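Local coordinates for protein ribonucleoside-diphosphate reductase, alpha chain (Actinobacillus ureae ATCC 25976, PDB 6DQX) that serves as the catalytic subunit of a class Id ribonucleotide reductase, and probably reduces ribonucleoside diphosphates to their deoxy forms, at residues Phe40-Glu48 with Ser89-Arg99; Gln502-Gln513 with Leu538-Lys548. All blocks are in the same frame, centred on the assembly; numbering follows the deposited sequence.

Interaction 1: residues Phe40-Glu48 with Ser89-Arg99; sequences FLQRGYLLE and SPIWSNFGLDR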
loop_
_atom_site.group_PDB
_atom_site.type_symbol
_atom_site.label_atom_id
_atom_site.label_comp_id
_atom_site.label_asym_id
_atom_site.label_seq_id
_atom_site.Cartn_x
_atom_site.Cartn_y
_atom_site.Cartn_z
ATOM N N PHE A 40 16.321 -30.066 -7.980
ATOM C CA PHE A 40 15.997 -28.895 -7.162
ATOM C C PHE A 40 16.263 -27.603 -7.936
ATOM O O PHE A 40 15.416 -26.720 -7.999
ATOM C CB PHE A 40 16.796 -28.919 -5.861
ATOM C CG PHE A 40 16.345 -27.882 -4.848
ATOM C CD1 PHE A 40 15.246 -28.123 -4.030
ATOM C CD2 PHE A 40 17.000 -26.664 -4.735
ATOM C CE1 PHE A 40 14.819 -27.175 -3.100
ATOM C CE2 PHE A 40 16.580 -25.708 -3.804
ATOM C CZ PHE A 40 15.491 -25.965 -2.983
ATOM N N LEU A 41 17.431 -27.521 -8.562
ATOM C CA LEU A 41 17.807 -26.332 -9.326
ATOM C C LEU A 41 16.912 -26.106 -10.559
ATOM O O LEU A 41 16.503 -24.976 -10.847
ATOM C CB LEU A 41 19.258 -26.436 -9.757
ATOM C CG LEU A 41 20.301 -26.285 -8.644
ATOM C CD1 LEU A 41 21.675 -26.622 -9.185
ATOM C CD2 LEU A 41 20.283 -24.879 -8.057
ATOM N N GLN A 42 16.625 -27.180 -11.284
ATOM C CA GLN A 42 15.723 -27.106 -12.449
ATOM C C GLN A 42 14.347 -26.592 -12.067
ATOM O O GLN A 42 13.786 -25.741 -12.754
ATOM C CB GLN A 42 15.566 -28.473 -13.116
ATOM C CG GLN A 42 16.753 -28.909 -13.959
ATOM C CD GLN A 42 16.607 -30.337 -14.472
ATOM O OE1 GLN A 42 15.509 -30.763 -14.863
ATOM N NE2 GLN A 42 17.712 -31.087 -14.473
ATOM N N ARG A 43 13.815 -27.114 -10.967
ATOM C CA ARG A 43 12.471 -26.783 -10.538
ATOM C C ARG A 43 12.346 -25.407 -9.918
ATOM O O ARG A 43 11.284 -24.806 -9.999
ATOM C CB ARG A 43 11.955 -27.837 -9.565
ATOM C CG ARG A 43 11.725 -29.152 -10.263
ATOM C CD ARG A 43 11.413 -30.254 -9.293
ATOM N NE ARG A 43 10.871 -31.401 -10.009
ATOM C CZ ARG A 43 10.335 -32.473 -9.429
ATOM N NH1 ARG A 43 10.266 -32.573 -8.101
ATOM N NH2 ARG A 43 9.861 -33.455 -10.189
ATOM N N GLY A 44 13.423 -24.918 -9.304
ATOM C CA GLY A 44 13.414 -23.644 -8.588
ATOM C C GLY A 44 14.002 -22.449 -9.329
ATOM O O GLY A 44 13.372 -21.392 -9.396
ATOM N N TYR A 45 15.216 -22.602 -9.857
ATOM C CA TYR A 45 16.054 -21.440 -10.231
ATOM C C TYR A 45 16.410 -21.292 -11.690
ATOM O O TYR A 45 16.613 -20.164 -12.139
ATOM C CB TYR A 45 17.379 -21.432 -9.447
ATOM C CG TYR A 45 17.272 -21.588 -7.944
ATOM C CD1 TYR A 45 16.139 -21.177 -7.233
ATOM C CD2 TYR A 45 18.333 -22.113 -7.219
ATOM C CE1 TYR A 45 16.053 -21.342 -5.857
ATOM C CE2 TYR A 45 18.259 -22.258 -5.839
ATOM C CZ TYR A 45 17.116 -21.883 -5.170
ATOM O OH TYR A 45 17.029 -22.040 -3.811
ATOM N N LEU A 46 16.511 -22.394 -12.429
ATOM C CA LEU A 46 17.024 -22.350 -13.799
ATOM C C LEU A 46 15.889 -22.121 -14.778
ATOM O O LEU A 46 14.804 -22.685 -14.609
ATOM C CB LEU A 46 17.704 -23.669 -14.160
ATOM C CG LEU A 46 18.912 -24.035 -13.291
ATOM C CD1 LEU A 46 19.389 -25.424 -13.650
ATOM C CD2 LEU A 46 20.025 -23.012 -13.472
ATOM N N LEU A 47 16.151 -21.312 -15.791
ATOM C CA LEU A 47 15.212 -21.160 -16.900
ATOM C C LEU A 47 15.130 -22.469 -17.682
ATOM O O LEU A 47 16.131 -23.178 -17.824
ATOM C CB LEU A 47 15.628 -20.001 -17.808
ATOM C CG LEU A 47 15.272 -18.628 -17.210
ATOM C CD1 LEU A 47 16.065 -17.526 -17.882
ATOM C CD2 LEU A 47 13.775 -18.343 -17.307
ATOM N N GLU A 48 13.923 -22.802 -18.156
ATOM C CA GLU A 48 13.713 -23.970 -19.006
ATOM C C GLU A 48 14.767 -23.949 -20.101
ATOM O O GLU A 48 15.039 -22.904 -20.694
ATOM C CB GLU A 48 12.291 -23.957 -19.602
ATOM C CG GLU A 48 12.043 -24.967 -20.721
ATOM C CD GLU A 48 10.571 -25.064 -21.094
ATOM O OE1 GLU A 48 9.796 -25.665 -20.314
ATOM O OE2 GLU A 48 10.186 -24.542 -22.163
ATOM N N SER A 89 20.293 -17.885 -3.881
ATOM C CA SER A 89 19.231 -18.150 -4.859
ATOM C C SER A 89 18.987 -16.982 -5.826
ATOM O O SER A 89 18.772 -17.244 -6.993
ATOM C CB SER A 89 17.944 -18.667 -4.207
ATOM O OG SER A 89 17.342 -17.720 -3.387
ATOM N N PRO A 90 19.045 -15.706 -5.364
ATOM C CA PRO A 90 18.971 -14.613 -6.345
ATOM C C PRO A 90 20.096 -14.611 -7.391
ATOM O O PRO A 90 19.867 -14.246 -8.535
ATOM C CB PRO A 90 19.026 -13.349 -5.473
ATOM C CG PRO A 90 18.488 -13.781 -4.153
ATOM C CD PRO A 90 19.042 -15.169 -3.988
ATOM N N ILE A 91 21.305 -15.023 -7.003
ATOM C CA ILE A 91 22.417 -15.120 -7.945
ATOM C C ILE A 91 22.173 -16.260 -8.950
ATOM O O ILE A 91 22.304 -16.063 -10.171
ATOM C CB ILE A 91 23.762 -15.278 -7.173
ATOM C CG1 ILE A 91 24.091 -13.937 -6.495
ATOM C CG2 ILE A 91 24.881 -15.739 -8.105
ATOM C CD1 ILE A 91 25.144 -13.976 -5.393
ATOM N N TRP A 92 21.803 -17.429 -8.447
ATOM C CA TRP A 92 21.447 -18.579 -9.313
ATOM C C TRP A 92 20.353 -18.159 -10.280
ATOM O O TRP A 92 20.409 -18.476 -11.479
ATOM C CB TRP A 92 20.925 -19.769 -8.511
ATOM C CG TRP A 92 21.950 -20.739 -8.061
ATOM C CD1 TRP A 92 22.436 -20.886 -6.783
ATOM C CD2 TRP A 92 22.619 -21.718 -8.860
ATOM N NE1 TRP A 92 23.380 -21.890 -6.749
ATOM C CE2 TRP A 92 23.509 -22.417 -8.007
ATOM C CE3 TRP A 92 22.563 -22.071 -10.212
ATOM C CZ2 TRP A 92 24.332 -23.446 -8.463
ATOM C CZ3 TRP A 92 23.370 -23.108 -10.664
ATOM C CH2 TRP A 92 24.249 -23.779 -9.794
ATOM N N SER A 93 19.362 -17.444 -9.757
ATOM C CA SER A 93 18.181 -17.084 -10.579
ATOM C C SER A 93 18.447 -16.005 -11.623
ATOM O O SER A 93 17.968 -16.124 -12.776
ATOM C CB SER A 93 17.001 -16.688 -9.697
ATOM O OG SER A 93 16.573 -17.793 -8.926
ATOM N N ASN A 94 19.186 -14.961 -11.233
ATOM C CA ASN A 94 19.204 -13.695 -11.951
ATOM C C ASN A 94 20.553 -13.167 -12.386
ATOM O O ASN A 94 20.591 -12.276 -13.224
ATOM C CB ASN A 94 18.514 -12.605 -11.087
ATOM C CG ASN A 94 17.136 -13.034 -10.568
ATOM O OD1 ASN A 94 16.778 -12.733 -9.428
ATOM N ND2 ASN A 94 16.362 -13.757 -11.406
ATOM N N PHE A 95 21.666 -13.626 -11.801
ATOM C CA PHE A 95 22.966 -13.022 -12.135
ATOM C C PHE A 95 23.321 -13.157 -13.616
ATOM O O PHE A 95 23.254 -14.252 -14.175
ATOM C CB PHE A 95 24.100 -13.612 -11.269
ATOM C CG PHE A 95 25.452 -13.010 -11.553
ATOM C CD1 PHE A 95 25.713 -11.689 -11.252
ATOM C CD2 PHE A 95 26.465 -13.761 -12.144
ATOM C CE1 PHE A 95 26.956 -11.118 -11.526
ATOM C CE2 PHE A 95 27.708 -13.194 -12.432
ATOM C CZ PHE A 95 27.964 -11.893 -12.097
ATOM N N GLY A 96 23.726 -12.049 -14.241
ATOM C CA GLY A 96 24.037 -12.034 -15.659
ATOM C C GLY A 96 22.831 -12.089 -16.600
ATOM O O GLY A 96 23.012 -12.083 -17.807
ATOM N N LEU A 97 21.614 -12.146 -16.065
ATOM C CA LEU A 97 20.386 -12.193 -16.867
ATOM C C LEU A 97 19.587 -10.888 -16.735
ATOM O O LEU A 97 19.824 -10.073 -15.843
ATOM C CB LEU A 97 19.509 -13.368 -16.427
ATOM C CG LEU A 97 20.137 -14.761 -16.343
ATOM C CD1 LEU A 97 19.118 -15.782 -15.877
ATOM C CD2 LEU A 97 20.742 -15.171 -17.673
ATOM N N ASP A 98 18.617 -10.690 -17.630
ATOM C CA ASP A 98 17.764 -9.490 -17.564
ATOM C C ASP A 98 16.833 -9.461 -16.355
ATOM O O ASP A 98 16.656 -8.414 -15.731
ATOM C CB ASP A 98 16.933 -9.363 -18.848
ATOM C CG ASP A 98 17.784 -9.068 -20.059
ATOM O OD1 ASP A 98 18.922 -8.574 -19.896
ATOM O OD2 ASP A 98 17.313 -9.317 -21.192
ATOM N N ARG A 99 16.253 -10.607 -16.022
ATOM C CA ARG A 99 15.239 -10.670 -14.976
ATOM C C ARG A 99 15.795 -10.376 -13.579
ATOM O O ARG A 99 16.990 -10.589 -13.316
ATOM C CB ARG A 99 14.520 -12.023 -14.982
ATOM C CG ARG A 99 15.354 -13.245 -14.607
ATOM C CD ARG A 99 14.466 -14.464 -14.440
ATOM N NE ARG A 99 15.188 -15.629 -13.927
ATOM C CZ ARG A 99 14.640 -16.830 -13.706
ATOM N NH1 ARG A 99 13.346 -17.048 -13.957
ATOM N NH2 ARG A 99 15.384 -17.828 -13.234
HETATM O O HOH W 1 18.579 -18.906 -13.852
#

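Interaction 2: residues Gln502-Gln513 with Leu538-Lys548; sequences QLSVIQQAAQRQ and LYLTAEELGLK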
loop_
_atom_site.group_PDB
_atom_site.type_symbol
_atom_site.label_atom_id
_atom_site.label_comp_id
_atom_site.label_asym_id
_atom_site.label_seq_id
_atom_site.Cartn_x
_atom_site.Cartn_y
_atom_site.Cartn_z
ATOM N N GLN A 502 22.206 -25.448 24.288
ATOM C CA GLN A 502 21.866 -24.198 23.597
ATOM C C GLN A 502 22.752 -23.062 24.074
ATOM O O GLN A 502 23.005 -22.102 23.314
ATOM C CB GLN A 502 20.383 -23.859 23.753
ATOM C CG GLN A 502 19.481 -24.989 23.283
ATOM C CD GLN A 502 19.706 -25.333 21.816
ATOM O OE1 GLN A 502 19.497 -24.484 20.937
ATOM N NE2 GLN A 502 20.097 -26.577 21.537
ATOM N N LEU A 503 23.283 -23.188 25.302
ATOM C CA LEU A 503 24.320 -22.268 25.744
ATOM C C LEU A 503 25.545 -22.347 24.825
ATOM O O LEU A 503 26.136 -21.301 24.511
ATOM C CB LEU A 503 24.715 -22.497 27.211
ATOM C CG LEU A 503 25.683 -21.477 27.816
ATOM C CD1 LEU A 503 25.176 -20.047 27.724
ATOM C CD2 LEU A 503 25.978 -21.844 29.273
ATOM N N SER A 504 25.891 -23.547 24.355
ATOM C CA SER A 504 27.040 -23.699 23.443
ATOM C C SER A 504 26.822 -23.006 22.092
ATOM O O SER A 504 27.743 -22.395 21.537
ATOM C CB SER A 504 27.476 -25.163 23.283
ATOM O OG SER A 504 26.741 -25.841 22.288
ATOM N N VAL A 505 25.586 -23.054 21.601
ATOM C CA VAL A 505 25.210 -22.337 20.378
ATOM C C VAL A 505 25.481 -20.835 20.551
ATOM O O VAL A 505 26.143 -20.210 19.730
ATOM C CB VAL A 505 23.729 -22.618 20.016
ATOM C CG1 VAL A 505 23.223 -21.653 18.954
ATOM C CG2 VAL A 505 23.579 -24.059 19.546
ATOM N N ILE A 506 25.017 -20.282 21.669
ATOM C CA ILE A 506 25.178 -18.865 21.976
ATOM C C ILE A 506 26.641 -18.491 22.189
ATOM O O ILE A 506 27.130 -17.480 21.636
ATOM C CB ILE A 506 24.336 -18.485 23.229
ATOM C CG1 ILE A 506 22.845 -18.725 22.968
ATOM C CG2 ILE A 506 24.588 -17.054 23.676
ATOM C CD1 ILE A 506 22.302 -18.115 21.721
ATOM N N GLN A 507 27.345 -19.318 22.967
ATOM C CA GLN A 507 28.763 -19.061 23.215
ATOM C C GLN A 507 29.636 -19.112 21.962
ATOM O O GLN A 507 30.471 -18.217 21.768
ATOM C CB GLN A 507 29.301 -19.985 24.309
ATOM C CG GLN A 507 28.742 -19.600 25.656
ATOM C CD GLN A 507 29.150 -20.526 26.784
ATOM O OE1 GLN A 507 29.619 -21.649 26.563
ATOM N NE2 GLN A 507 28.906 -20.074 27.998
ATOM N N GLN A 508 29.406 -20.094 21.085
ATOM C CA GLN A 508 30.101 -20.148 19.814
ATOM C C GLN A 508 29.811 -18.945 18.927
ATOM O O GLN A 508 30.713 -18.454 18.233
ATOM C CB GLN A 508 29.792 -21.434 19.046
ATOM C CG GLN A 508 30.472 -22.671 19.614
ATOM C CD GLN A 508 30.286 -23.890 18.728
ATOM O OE1 GLN A 508 29.891 -23.772 17.577
ATOM N NE2 GLN A 508 30.512 -25.080 19.292
ATOM N N ALA A 509 28.554 -18.490 18.935
ATOM C CA ALA A 509 28.189 -17.285 18.177
ATOM C C ALA A 509 28.916 -16.066 18.751
ATOM O O ALA A 509 29.481 -15.250 18.002
ATOM C CB ALA A 509 26.654 -17.087 18.150
ATOM N N ALA A 510 28.983 -15.990 20.083
ATOM C CA ALA A 510 29.669 -14.883 20.745
ATOM C C ALA A 510 31.150 -14.888 20.416
ATOM O O ALA A 510 31.722 -13.828 20.152
ATOM C CB ALA A 510 29.459 -14.929 22.254
ATOM N N GLN A 511 31.745 -16.082 20.403
ATOM C CA GLN A 511 33.163 -16.230 20.124
ATOM C C GLN A 511 33.542 -15.787 18.726
ATOM O O GLN A 511 34.520 -15.057 18.569
ATOM C CB GLN A 511 33.616 -17.659 20.374
ATOM C CG GLN A 511 35.096 -17.900 20.126
ATOM C CD GLN A 511 35.472 -19.378 20.036
ATOM O OE1 GLN A 511 34.644 -20.246 19.721
ATOM N NE2 GLN A 511 36.746 -19.669 20.330
ATOM N N ARG A 512 32.781 -16.223 17.703
ATOM C CA ARG A 512 33.105 -15.861 16.333
ATOM C C ARG A 512 32.685 -14.426 15.938
ATOM O O ARG A 512 33.209 -13.899 14.960
ATOM C CB ARG A 512 32.572 -16.903 15.341
ATOM C CG ARG A 512 31.051 -16.881 15.112
ATOM C CD ARG A 512 30.642 -17.893 14.048
ATOM N NE ARG A 512 30.597 -19.250 14.543
ATOM C CZ ARG A 512 29.558 -19.842 15.137
ATOM N NH1 ARG A 512 28.397 -19.229 15.341
ATOM N NH2 ARG A 512 29.668 -21.088 15.530
ATOM N N GLN A 513 31.804 -13.800 16.718
ATOM C CA GLN A 513 31.314 -12.458 16.399
ATOM C C GLN A 513 32.416 -11.431 16.236
ATOM O O GLN A 513 32.272 -10.531 15.404
ATOM C CB GLN A 513 30.276 -11.971 17.394
ATOM C CG GLN A 513 29.527 -10.698 16.984
ATOM C CD GLN A 513 28.836 -10.822 15.630
ATOM O OE1 GLN A 513 27.869 -11.555 15.488
ATOM N NE2 GLN A 513 29.364 -10.119 14.621
ATOM N N LEU A 538 19.088 -17.365 29.278
ATOM C CA LEU A 538 19.775 -17.614 28.010
ATOM C C LEU A 538 19.805 -16.355 27.146
ATOM O O LEU A 538 20.859 -15.989 26.657
ATOM C CB LEU A 538 19.147 -18.768 27.231
ATOM C CG LEU A 538 19.915 -19.224 25.994
ATOM C CD1 LEU A 538 21.258 -19.824 26.376
ATOM C CD2 LEU A 538 19.098 -20.234 25.211
ATOM N N TYR A 539 18.648 -15.700 26.954
ATOM C CA TYR A 539 18.609 -14.454 26.181
ATOM C C TYR A 539 19.407 -13.306 26.809
ATOM O O TYR A 539 20.088 -12.539 26.111
ATOM C CB TYR A 539 17.152 -14.022 25.882
ATOM C CG TYR A 539 16.411 -14.965 24.953
ATOM C CD1 TYR A 539 16.916 -15.288 23.713
ATOM C CD2 TYR A 539 15.204 -15.548 25.327
ATOM C CE1 TYR A 539 16.245 -16.146 22.866
ATOM C CE2 TYR A 539 14.521 -16.414 24.482
ATOM C CZ TYR A 539 15.059 -16.714 23.248
ATOM O OH TYR A 539 14.427 -17.545 22.382
ATOM N N LEU A 540 19.365 -13.195 28.128
ATOM C CA LEU A 540 20.161 -12.189 28.815
ATOM C C LEU A 540 21.668 -12.452 28.624
ATOM O O LEU A 540 22.456 -11.516 28.412
ATOM C CB LEU A 540 19.808 -12.140 30.292
ATOM C CG LEU A 540 18.385 -11.657 30.621
ATOM C CD1 LEU A 540 18.124 -11.799 32.118
ATOM C CD2 LEU A 540 18.174 -10.235 30.155
ATOM N N THR A 541 22.049 -13.713 28.692
ATOM C CA THR A 541 23.437 -14.107 28.410
ATOM C C THR A 541 23.830 -13.754 26.975
ATOM O O THR A 541 24.927 -13.225 26.757
ATOM C CB THR A 541 23.639 -15.585 28.691
ATOM O OG1 THR A 541 23.461 -15.795 30.100
ATOM C CG2 THR A 541 25.028 -16.058 28.269
ATOM N N ALA A 542 22.912 -13.979 26.029
ATOM C CA ALA A 542 23.144 -13.613 24.628
ATOM C C ALA A 542 23.517 -12.152 24.490
ATOM O O ALA A 542 24.532 -11.821 23.855
ATOM C CB ALA A 542 21.935 -13.941 23.762
ATOM N N GLU A 543 22.718 -11.267 25.102
ATOM C CA GLU A 543 23.022 -9.843 25.085
ATOM C C GLU A 543 24.329 -9.535 25.809
ATOM O O GLU A 543 25.132 -8.731 25.325
ATOM C CB GLU A 543 21.899 -8.994 25.712
ATOM C CG GLU A 543 22.169 -7.485 25.601
ATOM C CD GLU A 543 22.836 -6.848 26.816
ATOM O OE1 GLU A 543 23.264 -5.677 26.710
ATOM O OE2 GLU A 543 22.952 -7.494 27.876
ATOM N N GLU A 544 24.523 -10.130 26.979
ATOM C CA GLU A 544 25.757 -9.884 27.755
ATOM C C GLU A 544 27.025 -10.271 26.989
ATOM O O GLU A 544 28.027 -9.580 27.063
ATOM C CB GLU A 544 25.750 -10.628 29.097
ATOM C CG GLU A 544 24.948 -9.933 30.173
ATOM C CD GLU A 544 24.683 -10.831 31.371
ATOM O OE1 GLU A 544 25.600 -11.614 31.728
ATOM O OE2 GLU A 544 23.555 -10.755 31.937
ATOM N N LEU A 545 26.952 -11.361 26.247
ATOM C CA LEU A 545 28.102 -11.841 25.471
ATOM C C LEU A 545 28.352 -11.099 24.153
ATOM O O LEU A 545 29.339 -11.357 23.502
ATOM C CB LEU A 545 27.989 -13.336 25.247
ATOM C CG LEU A 545 28.122 -14.199 26.507
ATOM C CD1 LEU A 545 28.044 -15.669 26.168
ATOM C CD2 LEU A 545 29.427 -13.895 27.255
ATOM N N GLY A 546 27.459 -10.180 23.769
ATOM C CA GLY A 546 27.654 -9.315 22.613
ATOM C C GLY A 546 26.948 -9.735 21.335
ATOM O O GLY A 546 27.238 -9.160 20.288
ATOM N N LEU A 547 26.051 -10.733 21.394
ATOM C CA LEU A 547 25.284 -11.149 20.203
ATOM C C LEU A 547 24.449 -9.964 19.740
ATOM O O LEU A 547 23.934 -9.194 20.567
ATOM C CB LEU A 547 24.359 -12.344 20.452
ATOM C CG LEU A 547 24.969 -13.713 20.193
ATOM C CD1 LEU A 547 26.117 -13.918 21.138
ATOM C CD2 LEU A 547 23.954 -14.832 20.318
ATOM N N LYS A 548 24.390 -9.785 18.430
ATOM C CA LYS A 548 23.657 -8.630 17.868
ATOM C C LYS A 548 22.188 -8.976 17.598
ATOM O O LYS A 548 21.343 -8.057 17.472
ATOM C CB LYS A 548 24.332 -8.135 16.597
ATOM C CG LYS A 548 25.792 -7.782 16.781
ATOM C CD LYS A 548 26.463 -7.546 15.441
ATOM C CE LYS A 548 27.850 -7.019 15.613
ATOM N NZ LYS A 548 28.584 -6.786 14.339
HETATM O O HOH W 2 30.299 -11.384 20.859
HETATM O O HOH W 3 25.506 -11.700 16.711
#

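Interaction 1: residues Phe40-Glu48 with Ser89-Arg99
Leu41 presses its forked tip flat onto the indole of Trp92: CD2 sits 4.0 Å from the centroid of the six-membered ring, 11° off the normal, while CD1 reaches CH2 on the rim. A branched leucine suits this place because its two methyls spread over a broad aromatic surface. Tyr45 is a larger bump. Its ring lies in the hollow between Ser89, Trp92 and Ser93, and a serine at either end of that row leaves room for it. Ser89 CA stands over one face toward the rim, with Ser89 CB 3.5 Å from Tyr45 CZ, and Trp92 CB comes within 3.7 Å of Tyr45 CD2.

Leu47 CG rests over the centre of the Arg99 guanidinium, and Leu47 CD1 meets Leu97 CD1 tip to tip at 4.0 Å. Arg99 leaves its backbone with CG between N and the carbonyl carbon (chi1 67°). Its extended chain then carries NE and NH2 side-on to Ser93 O at the edge of the guanidinium, a double grip on one atom that fixes the plate under Leu47. A water could donate to Tyr45 O or Trp92 O, with more acceptors in reach than protons.

The end of helix 35-44 and the loop after it pack, with helix 52-67 touching both sides, on helix 89-94, which follows strand 85-87 of the mixed sheet, and on the type II beta turn Asn94-Leu97, with Gly96 at positive phi.

Interaction 2: residues Gln502-Gln513 with Leu538-Lys548
Gln513 turns one face of its carboxamide to the extended side chain of Lys548, whose CD and CE lie above that plane, CE 3.6 Å from Gln513 NE2. The methylenes do the packing. NE2 and NZ are both donors and do not bond each other: NZ goes to Gln518 O, and the amide's strongest partner is Gln520. A water bridges Gln513 OE1 and Lys548 N. Within helix 502-513, the Arg512 guanidinium lays a face on Gln508 O.

The rest is apolar. Leu547 forks between two small or branched residues, CD1 3.7 Å from Ala510 CB and CD2 3.9 Å from Ile506 CD1. Ala510 is small enough to let Leu545 CB approach its CB to 3.7 Å. Ile506 faces the other helix, its CG2 against Ala542 CA and its CG1 3.9 Å from Leu538 CD1. Gly546, whose positive phi forms a Schellman motif after the last turn of the second helix, swings the chain so that Leu547 turns back onto helix 502-513.

The segments 502-513 and 538-544 run nearly parallel (11°), their axes 10.0 Å apart at closest approach. Ile524 of strand 524-525 touches Ile506 and Leu538, helix 216-223 packs on Leu540, and helix 367-395 meets Gln508 and Arg512.

Interaction 1 closes before interaction 2 opens along the chain. Their centres are 36 Å apart, their nearest atoms about 21 Å, and they lie on opposite sides of the chain's centre. Each is linked to the same mixed sheet: helix 89-94 directly follows strand 85-87, which pairs with 288-296, whereas helix 532-544 joins the parallel strands 524-525 and 549-554 in a beta-alpha-beta crossover. Interaction 2 belongs to the ribonucleotide reductase barrel domain, and interaction 1 joins helices 35-44 and 89-94 near the start of the chain. The two contacts thus pack helices at separate, non-touching places around the one mixed sheet, away from His65, which binds magnesium in a structure of this protein.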